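Local coordinates for protein 3-methyladenine dna-glycosylase (PDB 2JHN) that belongs to the HhH-GPD superfamily of base excision DNA repair proteins, combining a helical body with an amino-terminal domain like that of the TATA-box binding protein, at residues Tyr89-Gly94 and Phe270-Arg275; Ile127-Ser132 and Gly219-Glu224; Gly148-Trp153 and Lys157-Pro162. The protein carries 1 engineered substitution. All coordinates share one frame; numbering follows the deposited sequence.

Contact 1: residues Tyr89-Gly94 and Phe270-Arg275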
loop_
_atom_site.group_PDB
_atom_site.type_symbol
_atom_site.label_atom_id
_atom_site.label_comp_id
_atom_site.label_asym_id
_atom_site.label_seq_id
_atom_site.Cartn_x
_atom_site.Cartn_y
_atom_site.Cartn_z
ATOM N N TYR A 89 7.236 17.509 -6.433
ATOM C CA TYR A 89 6.326 18.418 -7.125
ATOM C C TYR A 89 7.066 19.246 -8.174
ATOM O O TYR A 89 6.562 19.443 -9.285
ATOM C CB TYR A 89 5.630 19.322 -6.120
ATOM C CG TYR A 89 4.446 18.705 -5.379
ATOM C CD1 TYR A 89 3.860 17.492 -5.780
ATOM C CD2 TYR A 89 3.884 19.379 -4.304
ATOM C CE1 TYR A 89 2.745 16.975 -5.086
ATOM C CE2 TYR A 89 2.789 18.882 -3.620
ATOM C CZ TYR A 89 2.229 17.681 -4.009
ATOM O OH TYR A 89 1.140 17.232 -3.310
ATOM N N ARG A 90 8.251 19.733 -7.812
ATOM C CA ARG A 90 9.138 20.437 -8.768
ATOM C C ARG A 90 9.407 19.580 -10.010
ATOM O O ARG A 90 9.315 20.055 -11.164
ATOM C CB ARG A 90 10.448 20.793 -8.064
ATOM C CG ARG A 90 11.299 21.838 -8.752
ATOM C CD ARG A 90 12.512 22.191 -7.892
ATOM N NE ARG A 90 12.072 22.839 -6.653
ATOM C CZ ARG A 90 12.292 22.391 -5.416
ATOM N NH1 ARG A 90 12.982 21.271 -5.195
ATOM N NH2 ARG A 90 11.824 23.095 -4.388
ATOM N N PHE A 91 9.725 18.310 -9.777
ATOM C CA PHE A 91 9.997 17.342 -10.842
ATOM C C PHE A 91 8.768 17.097 -11.729
ATOM O O PHE A 91 8.857 17.108 -12.955
ATOM C CB PHE A 91 10.531 16.037 -10.221
ATOM C CG PHE A 91 10.861 14.963 -11.230
ATOM C CD1 PHE A 91 12.167 14.816 -11.711
ATOM C CD2 PHE A 91 9.871 14.115 -11.707
ATOM C CE1 PHE A 91 12.468 13.822 -12.639
ATOM C CE2 PHE A 91 10.155 13.120 -12.636
ATOM C CZ PHE A 91 11.469 12.975 -13.105
ATOM N N MET A 92 7.606 16.874 -11.116
ATOM C CA MET A 92 6.393 16.661 -11.887
ATOM C C MET A 92 6.059 17.878 -12.792
ATOM O O MET A 92 5.554 17.706 -13.904
ATOM C CB MET A 92 5.220 16.314 -10.949
ATOM C CG MET A 92 5.422 14.930 -10.312
ATOM S SD MET A 92 4.105 14.503 -9.152
ATOM C CE MET A 92 2.932 13.869 -10.330
ATOM N N ASP A 93 6.404 19.071 -12.309
ATOM C CA ASP A 93 6.106 20.326 -13.005
ATOM C C ASP A 93 6.848 20.402 -14.339
ATOM O O ASP A 93 6.386 21.053 -15.295
ATOM C CB ASP A 93 6.516 21.502 -12.130
ATOM C CG ASP A 93 5.411 21.976 -11.223
ATOM O OD1 ASP A 93 4.226 21.647 -11.450
ATOM O OD2 ASP A 93 5.734 22.705 -10.264
ATOM N N GLY A 94 7.972 19.693 -14.394
ATOM C CA GLY A 94 8.864 19.683 -15.547
ATOM C C GLY A 94 8.426 18.784 -16.677
ATOM O O GLY A 94 9.150 18.632 -17.674
ATOM N N PHE A 270 10.249 9.260 -15.454
ATOM C CA PHE A 270 9.883 9.180 -14.024
ATOM C C PHE A 270 11.089 9.181 -13.080
ATOM O O PHE A 270 11.004 9.701 -11.960
ATOM C CB PHE A 270 8.965 7.988 -13.712
ATOM C CG PHE A 270 7.702 7.911 -14.548
ATOM C CD1 PHE A 270 7.207 9.005 -15.280
ATOM C CD2 PHE A 270 6.984 6.725 -14.573
ATOM C CE1 PHE A 270 6.026 8.875 -16.045
ATOM C CE2 PHE A 270 5.810 6.581 -15.336
ATOM C CZ PHE A 270 5.324 7.677 -16.068
ATOM N N GLY A 271 12.201 8.600 -13.547
ATOM C CA GLY A 271 13.470 8.605 -12.814
ATOM C C GLY A 271 13.332 8.233 -11.352
ATOM O O GLY A 271 12.641 7.255 -11.025
ATOM N N ARG A 272 13.948 9.026 -10.472
ATOM C CA ARG A 272 14.032 8.688 -9.043
ATOM C C ARG A 272 12.648 8.748 -8.364
ATOM O O ARG A 272 12.475 8.311 -7.225
ATOM C CB ARG A 272 15.028 9.599 -8.315
ATOM C CG ARG A 272 14.664 11.082 -8.234
ATOM C CD ARG A 272 15.959 11.931 -8.172
ATOM N NE ARG A 272 15.715 13.363 -8.037
ATOM C CZ ARG A 272 15.540 14.213 -9.049
ATOM N NH1 ARG A 272 15.562 13.799 -10.311
ATOM N NH2 ARG A 272 15.330 15.501 -8.781
ATOM N N PHE A 273 11.690 9.337 -9.060
ATOM C CA PHE A 273 10.329 9.530 -8.527
ATOM C C PHE A 273 9.305 8.535 -9.070
ATOM O O PHE A 273 8.098 8.706 -8.848
ATOM C CB PHE A 273 9.866 10.976 -8.770
ATOM C CG PHE A 273 10.597 11.976 -7.936
ATOM C CD1 PHE A 273 10.467 11.984 -6.538
ATOM C CD2 PHE A 273 11.441 12.911 -8.543
ATOM C CE1 PHE A 273 11.168 12.905 -5.763
ATOM C CE2 PHE A 273 12.142 13.833 -7.758
ATOM C CZ PHE A 273 12.012 13.844 -6.397
ATOM N N ALA A 274 9.770 7.478 -9.741
ATOM C CA ALA A 274 8.849 6.497 -10.354
ATOM C C ALA A 274 7.862 5.885 -9.334
ATOM O O ALA A 274 6.677 5.706 -9.654
ATOM C CB ALA A 274 9.610 5.377 -11.068
ATOM N N ARG A 275 8.362 5.568 -8.123
ATOM C CA ARG A 275 7.489 4.993 -7.052
ATOM C C ARG A 275 6.368 5.949 -6.585
ATOM O O ARG A 275 5.265 5.518 -6.305
ATOM C CB ARG A 275 8.327 4.512 -5.847
ATOM C CG ARG A 275 7.634 3.386 -5.034
ATOM C CD ARG A 275 8.364 3.142 -3.711
ATOM N NE ARG A 275 8.066 4.212 -2.767
ATOM C CZ ARG A 275 6.970 4.254 -2.019
ATOM N NH1 ARG A 275 6.082 3.270 -2.083
ATOM N NH2 ARG A 275 6.753 5.296 -1.217
#

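Contact 2: residues Ile127-Ser132 and Gly219-Glu224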
loop_
_atom_site.group_PDB
_atom_site.type_symbol
_atom_site.label_atom_id
_atom_site.label_comp_id
_atom_site.label_asym_id
_atom_site.label_seq_id
_atom_site.Cartn_x
_atom_site.Cartn_y
_atom_site.Cartn_z
ATOM N N ILE A 127 -2.837 -12.350 -2.882
ATOM C CA ILE A 127 -4.314 -12.299 -2.954
ATOM C C ILE A 127 -4.814 -11.647 -4.247
ATOM O O ILE A 127 -5.736 -12.161 -4.905
ATOM C CB ILE A 127 -4.922 -11.635 -1.694
ATOM C CG1 ILE A 127 -4.661 -12.522 -0.451
ATOM C CG2 ILE A 127 -6.439 -11.306 -1.886
ATOM C CD1 ILE A 127 -5.009 -11.843 0.881
ATOM N N GLN A 128 -4.184 -10.546 -4.630
ATOM C CA GLN A 128 -4.541 -9.817 -5.838
ATOM C C GLN A 128 -4.299 -10.526 -7.189
ATOM O O GLN A 128 -4.816 -10.085 -8.207
ATOM C CB GLN A 128 -3.824 -8.478 -5.822
ATOM C CG GLN A 128 -4.546 -7.372 -6.559
ATOM C CD GLN A 128 -3.633 -6.218 -6.799
ATOM O OE1 GLN A 128 -2.879 -5.808 -5.905
ATOM N NE2 GLN A 128 -3.669 -5.684 -8.021
ATOM N N GLN A 129 -3.521 -11.604 -7.202
ATOM C CA GLN A 129 -3.191 -12.311 -8.454
ATOM C C GLN A 129 -4.464 -12.709 -9.237
ATOM O O GLN A 129 -5.355 -13.368 -8.699
ATOM C CB GLN A 129 -2.269 -13.526 -8.192
ATOM C CG GLN A 129 -0.881 -13.124 -7.626
ATOM C CD GLN A 129 0.082 -14.283 -7.337
ATOM O OE1 GLN A 129 -0.321 -15.436 -7.135
ATOM N NE2 GLN A 129 1.369 -13.971 -7.316
ATOM N N GLN A 130 -4.545 -12.242 -10.485
ATOM C CA GLN A 130 -5.627 -12.595 -11.449
ATOM C C GLN A 130 -7.027 -12.066 -11.096
ATOM O O GLN A 130 -8.016 -12.487 -11.700
ATOM C CB GLN A 130 -5.691 -14.119 -11.711
ATOM C CG GLN A 130 -4.508 -14.705 -12.475
ATOM C CD GLN A 130 -3.384 -15.130 -11.550
ATOM O OE1 GLN A 130 -3.610 -15.859 -10.573
ATOM N NE2 GLN A 130 -2.170 -14.671 -11.840
ATOM N N ILE A 131 -7.126 -11.163 -10.119
ATOM C CA ILE A 131 -8.437 -10.602 -9.727
ATOM C C ILE A 131 -8.367 -9.088 -9.612
ATOM O O ILE A 131 -7.276 -8.514 -9.673
ATOM C CB ILE A 131 -9.018 -11.238 -8.419
ATOM C CG1 ILE A 131 -8.063 -11.038 -7.224
ATOM C CG2 ILE A 131 -9.346 -12.719 -8.635
ATOM C CD1 ILE A 131 -8.671 -11.414 -5.845
ATOM N N SER A 132 -9.529 -8.443 -9.480
ATOM C CA SER A 132 -9.577 -6.991 -9.311
ATOM C C SER A 132 -9.133 -6.632 -7.906
ATOM O O SER A 132 -9.221 -7.463 -6.992
ATOM C CB SER A 132 -10.983 -6.432 -9.575
ATOM O OG SER A 132 -11.914 -6.816 -8.568
ATOM N N GLY A 219 5.931 -14.283 -9.587
ATOM C CA GLY A 219 6.704 -13.911 -10.783
ATOM C C GLY A 219 7.061 -12.428 -10.787
ATOM O O GLY A 219 7.017 -11.748 -9.718
ATOM N N ARG A 220 7.391 -11.925 -11.982
ATOM C CA ARG A 220 7.920 -10.557 -12.109
ATOM C C ARG A 220 6.930 -9.500 -11.581
ATOM O O ARG A 220 7.329 -8.628 -10.811
ATOM C CB ARG A 220 8.303 -10.252 -13.553
ATOM C CG ARG A 220 8.817 -8.858 -13.734
ATOM C CD ARG A 220 9.415 -8.677 -15.127
ATOM N NE ARG A 220 10.306 -7.524 -15.087
ATOM C CZ ARG A 220 11.025 -7.084 -16.115
ATOM N NH1 ARG A 220 10.950 -7.704 -17.305
ATOM N NH2 ARG A 220 11.822 -6.018 -15.945
ATOM N N TRP A 221 5.660 -9.593 -11.984
ATOM C CA TRP A 221 4.671 -8.588 -11.611
ATOM C C TRP A 221 4.470 -8.529 -10.099
ATOM O O TRP A 221 4.594 -7.464 -9.515
ATOM C CB TRP A 221 3.328 -8.807 -12.325
ATOM C CG TRP A 221 2.247 -7.927 -11.794
ATOM C CD1 TRP A 221 2.211 -6.547 -11.807
ATOM C CD2 TRP A 221 1.052 -8.352 -11.140
ATOM N NE1 TRP A 221 1.052 -6.103 -11.208
ATOM C CE2 TRP A 221 0.325 -7.188 -10.791
ATOM C CE3 TRP A 221 0.506 -9.614 -10.833
ATOM C CZ2 TRP A 221 -0.916 -7.245 -10.129
ATOM C CZ3 TRP A 221 -0.734 -9.670 -10.193
ATOM C CH2 TRP A 221 -1.427 -8.490 -9.841
ATOM N N THR A 222 4.197 -9.671 -9.471
ATOM C CA THR A 222 4.026 -9.717 -8.013
ATOM C C THR A 222 5.281 -9.218 -7.287
ATOM O O THR A 222 5.176 -8.480 -6.297
ATOM C CB THR A 222 3.692 -11.136 -7.572
ATOM O OG1 THR A 222 2.435 -11.498 -8.171
ATOM C CG2 THR A 222 3.626 -11.228 -6.015
ATOM N N ALA A 223 6.458 -9.599 -7.774
ATOM C CA ALA A 223 7.702 -9.229 -7.079
ATOM C C ALA A 223 7.915 -7.695 -7.187
ATOM O O ALA A 223 8.224 -7.010 -6.178
ATOM C CB ALA A 223 8.916 -10.039 -7.632
ATOM N N GLU A 224 7.726 -7.159 -8.391
ATOM C CA GLU A 224 7.884 -5.701 -8.602
ATOM C C GLU A 224 6.824 -4.885 -7.873
ATOM O O GLU A 224 7.141 -3.802 -7.339
ATOM C CB GLU A 224 7.954 -5.331 -10.086
ATOM C CG GLU A 224 9.186 -5.952 -10.776
ATOM C CD GLU A 224 9.328 -5.562 -12.226
ATOM O OE1 GLU A 224 8.325 -5.087 -12.831
ATOM O OE2 GLU A 224 10.477 -5.715 -12.740
#

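Contact 3: residues Gly148-Trp153 and Lys157-Pro162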
loop_
_atom_site.group_PDB
_atom_site.type_symbol
_atom_site.label_atom_id
_atom_site.label_comp_id
_atom_site.label_asym_id
_atom_site.label_seq_id
_atom_site.Cartn_x
_atom_site.Cartn_y
_atom_site.Cartn_z
ATOM N N GLY A 148 -7.235 -11.853 12.079
ATOM C CA GLY A 148 -6.498 -10.667 12.484
ATOM C C GLY A 148 -6.662 -10.310 13.942
ATOM O O GLY A 148 -7.580 -10.787 14.618
ATOM N N ASP A 149 -5.767 -9.466 14.439
ATOM C CA ASP A 149 -5.893 -8.925 15.783
ATOM C C ASP A 149 -7.065 -7.954 15.867
ATOM O O ASP A 149 -7.425 -7.313 14.885
ATOM C CB ASP A 149 -4.607 -8.220 16.203
ATOM C CG ASP A 149 -3.535 -9.190 16.645
ATOM O OD1 ASP A 149 -3.777 -9.970 17.608
ATOM O OD2 ASP A 149 -2.442 -9.170 16.036
ATOM N N GLU A 150 -7.652 -7.861 17.058
ATOM C CA GLU A 150 -8.727 -6.920 17.343
ATOM C C GLU A 150 -8.407 -6.241 18.669
ATOM O O GLU A 150 -8.082 -6.918 19.659
ATOM C CB GLU A 150 -10.067 -7.658 17.409
ATOM C CG GLU A 150 -11.292 -6.826 17.032
ATOM C CD GLU A 150 -12.591 -7.643 17.026
ATOM O OE1 GLU A 150 -12.535 -8.872 16.746
ATOM O OE2 GLU A 150 -13.669 -7.052 17.294
ATOM N N VAL A 151 -8.442 -4.911 18.671
ATOM C CA VAL A 151 -8.219 -4.124 19.872
ATOM C C VAL A 151 -9.438 -3.234 20.074
ATOM O O VAL A 151 -9.882 -2.536 19.157
ATOM C CB VAL A 151 -6.913 -3.260 19.799
ATOM C CG1 VAL A 151 -6.785 -2.355 21.009
ATOM C CG2 VAL A 151 -5.675 -4.131 19.696
ATOM N N GLU A 152 -9.999 -3.285 21.277
ATOM C CA GLU A 152 -11.038 -2.353 21.666
ATOM C C GLU A 152 -10.394 -1.297 22.562
ATOM O O GLU A 152 -9.708 -1.625 23.543
ATOM C CB GLU A 152 -12.190 -3.085 22.373
ATOM C CG GLU A 152 -13.550 -2.441 22.149
ATOM C CD GLU A 152 -14.696 -3.450 22.156
ATOM O OE1 GLU A 152 -14.538 -4.552 22.740
ATOM O OE2 GLU A 152 -15.760 -3.140 21.573
ATOM N N TRP A 153 -10.575 -0.034 22.181
ATOM C CA TRP A 153 -9.992 1.110 22.889
ATOM C C TRP A 153 -10.872 2.318 22.625
ATOM O O TRP A 153 -11.397 2.482 21.511
ATOM C CB TRP A 153 -8.553 1.381 22.448
ATOM C CG TRP A 153 -7.922 2.541 23.171
ATOM C CD1 TRP A 153 -7.537 2.581 24.489
ATOM C CD2 TRP A 153 -7.634 3.841 22.628
ATOM N NE1 TRP A 153 -7.016 3.820 24.789
ATOM C CE2 TRP A 153 -7.057 4.609 23.666
ATOM C CE3 TRP A 153 -7.788 4.422 21.357
ATOM C CZ2 TRP A 153 -6.646 5.936 23.480
ATOM C CZ3 TRP A 153 -7.378 5.739 21.171
ATOM C CH2 TRP A 153 -6.813 6.483 22.226
ATOM N N LYS A 157 -13.446 -0.226 17.703
ATOM C CA LYS A 157 -12.736 -1.447 17.372
ATOM C C LYS A 157 -11.608 -1.147 16.363
ATOM O O LYS A 157 -11.841 -0.464 15.366
ATOM C CB LYS A 157 -13.708 -2.483 16.820
ATOM C CG LYS A 157 -14.745 -2.976 17.852
ATOM C CD LYS A 157 -15.780 -3.849 17.173
ATOM C CE LYS A 157 -17.002 -4.078 18.059
ATOM N NZ LYS A 157 -17.698 -5.311 17.600
ATOM N N PHE A 158 -10.405 -1.642 16.650
ATOM C CA PHE A 158 -9.234 -1.490 15.759
ATOM C C PHE A 158 -8.801 -2.869 15.246
ATOM O O PHE A 158 -8.564 -3.789 16.042
ATOM C CB PHE A 158 -8.056 -0.851 16.503
ATOM C CG PHE A 158 -8.326 0.548 16.994
ATOM C CD1 PHE A 158 -7.687 1.642 16.401
ATOM C CD2 PHE A 158 -9.209 0.779 18.070
ATOM C CE1 PHE A 158 -7.931 2.960 16.860
ATOM C CE2 PHE A 158 -9.461 2.081 18.521
ATOM C CZ PHE A 158 -8.813 3.178 17.916
ATOM N N TYR A 159 -8.651 -3.000 13.929
ATOM C CA TYR A 159 -8.356 -4.297 13.315
ATOM C C TYR A 159 -6.922 -4.310 12.772
ATOM O O TYR A 159 -6.442 -3.289 12.264
ATOM C CB TYR A 159 -9.378 -4.593 12.205
ATOM C CG TYR A 159 -10.834 -4.453 12.662
ATOM C CD1 TYR A 159 -11.569 -5.561 13.105
ATOM C CD2 TYR A 159 -11.458 -3.207 12.660
ATOM C CE1 TYR A 159 -12.923 -5.412 13.543
ATOM C CE2 TYR A 159 -12.783 -3.048 13.081
ATOM C CZ TYR A 159 -13.509 -4.150 13.512
ATOM O OH TYR A 159 -14.830 -3.929 13.920
ATOM N N GLY A 160 -6.244 -5.456 12.906
ATOM C CA GLY A 160 -4.883 -5.639 12.358
ATOM C C GLY A 160 -4.811 -6.753 11.318
ATOM O O GLY A 160 -5.654 -7.656 11.299
ATOM N N PHE A 161 -3.811 -6.708 10.429
ATOM C CA PHE A 161 -3.601 -7.810 9.514
ATOM C C PHE A 161 -3.052 -9.026 10.300
ATOM O O PHE A 161 -2.242 -8.850 11.190
ATOM C CB PHE A 161 -2.628 -7.442 8.371
ATOM C CG PHE A 161 -2.702 -8.399 7.213
ATOM C CD1 PHE A 161 -3.731 -8.292 6.272
ATOM C CD2 PHE A 161 -1.780 -9.457 7.093
ATOM C CE1 PHE A 161 -3.823 -9.197 5.230
ATOM C CE2 PHE A 161 -1.879 -10.375 6.046
ATOM C CZ PHE A 161 -2.888 -10.243 5.114
ATOM N N PRO A 162 -3.508 -10.245 9.978
ATOM C CA PRO A 162 -3.012 -11.474 10.659
ATOM C C PRO A 162 -1.482 -11.557 10.733
ATOM O O PRO A 162 -0.805 -11.253 9.737
ATOM C CB PRO A 162 -3.576 -12.594 9.791
ATOM C CG PRO A 162 -4.864 -12.010 9.251
ATOM C CD PRO A 162 -4.532 -10.555 8.972
#

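Contact 1: residues Tyr89-Gly94 and Phe270-Arg275
A chi1 of -179° swings the Phe91 ring away from its own N and out from helix 86-93, while Phe273 turns its CG next to its own N (chi1 -70°), and the two side chains meet. The contact packs one helix against a tight turn of the helical HhH-GPD body: helix 259-270 ends, Gly271 breaks the helical conformation with a positive phi, and Phe273 occupies the N-cap position of helix 274-287. CD2 of Phe273 lies over one face of the Phe91 ring, displaced toward the rim and 3.4 Å from Phe91 CG. The pair is neither a stack nor edge-to-face, since the planes are inclined by 52° and the centroids lie 5.1 Å apart. Arg272 also reaches this ring, obliquely, its NH1 3.8 Å from Phe91 CD1. Its guanidinium is held by a salt bridge to Glu87, one turn before Phe91, and one of its faces rests against CE2 of Phe273. Leu98 of helix 96-104 and Ile277, further along helix 274-287, also touch Phe91. At the far end of the ring, Phe91 CZ comes within 3.5 Å of Phe270 O, the same carbonyl that accepts a 3.0 Å hydrogen bond from Phe273 N.

Contact 2: residues Ile127-Ser132 and Gly219-Glu224
The helix-hairpin-helix element, recognisable in the sequence Gly-Ile-Gly-Arg-Trp-Thr-Ala, supplies one side of this contact: the first turn of its second helix, 220-229, which follows a sodium ion site at Thr213, Phe215 and Ile218. The other side is a type II beta turn, Gln128 to Ile131, linking helices 118-127 and 133-147. One hydrogen bond joins them, from Gln129 NE2 to Thr222 OG1, 2.8 Å long and nearly straight at 165°. The hydroxyl lies close to the amide plane. The same NE2 also bonds to Gly217 O in the hairpin, so two acceptors fix the amide and its rotation. Trp221, its CG anti to the backbone N (chi1 171°), directs the six-membered ring at the turn. There Gln128 NE2 meets the ring at its edge, 3.8 Å from Trp221 CZ2, with amide and indole planes almost perpendicular at 87°. Gln129 CA also lies at this edge, 4.0 Å from CZ3 of Trp221. The indole NE1 is taken by Asp240, which fixes the ring from its other end. Around the contact, Lys184 of helix 182-192 binds the carbonyls of Ile127 and Gln129, helix 205-213 packs on Ala223, and Phe133 of helix 133-147 touches Gln128.

Contact 3: residues Gly148-Trp153 and Lys157-Pro162
Strands 150-153 and 156-159 form a short antiparallel beta hairpin. Backbone hydrogen bonds define its register. Val151 and Phe158 are a hydrogen-bonded pair, with Val151 N to Phe158 O at 2.9 Å and Phe158 N to Val151 O at 2.7 Å. Glu150-Tyr159 and Glu152-Lys157, on either side, are non-hydrogen-bonded pairs. Beyond the regular strands Gly160 N still bonds to Asp149 O at 3.0 Å, although this donor is tilted 33° from the carbonyl plane. There the two segments come closer still: Gly148 CA makes a CH···O contact of 3.3 Å with Gly160 O, and the ring of Pro162 lies against Gly148.

Apolar contacts lie on the face carrying Val151 and Phe158. Phe158, with CG beside its backbone N (chi1 -63°), swings its ring along the first strand, and both Val151 O and Trp153 O lie near the ring plane at its edge. Its CZ touches the edge of the indole, 3.8 Å from Trp153 CE3.

Charged and polar groups occupy the face of Glu150, Glu152, Lys157 and Tyr159. Lys157 runs between the two glutamates with its methylenes against their carboxylates, yet Lys157 NZ stays 4.4 Å from Glu150 OE2, beyond a salt bridge. Glu150 also lies alongside the Tyr159 ring, carboxylate and ring planes 24° apart.

The Val151-Phe158 face packs on strands 34-41 and 44-54 of the five-stranded sheet, Tyr159 shares backbone hydrogen bonds with Ala38, and helix 133-147 touches Tyr159, Phe161 and Pro162.

Overall arrangement
From the N terminus the chain builds the five-stranded sheet, passes through helix 69-80 and reaches helix 86-93, where contact 1 begins. This contact closes the longest loop, returning at 270-275 and joining the early helices to the end of the helical body. Within that loop contact 2 ties the turn after helix 118-127 to the start of helix 220-229, and within the loop of contact 2 the hairpin of contact 3, lying against the five-stranded sheet, closes after only three residues. The three loops are therefore nested in sequence, and none cross. Contacts 1 and 3 lie on opposite sides of the chain's centre. Contacts 2 and 3 approach to about 5 Å between nearest atoms, bridged in sequence by helix 133-147.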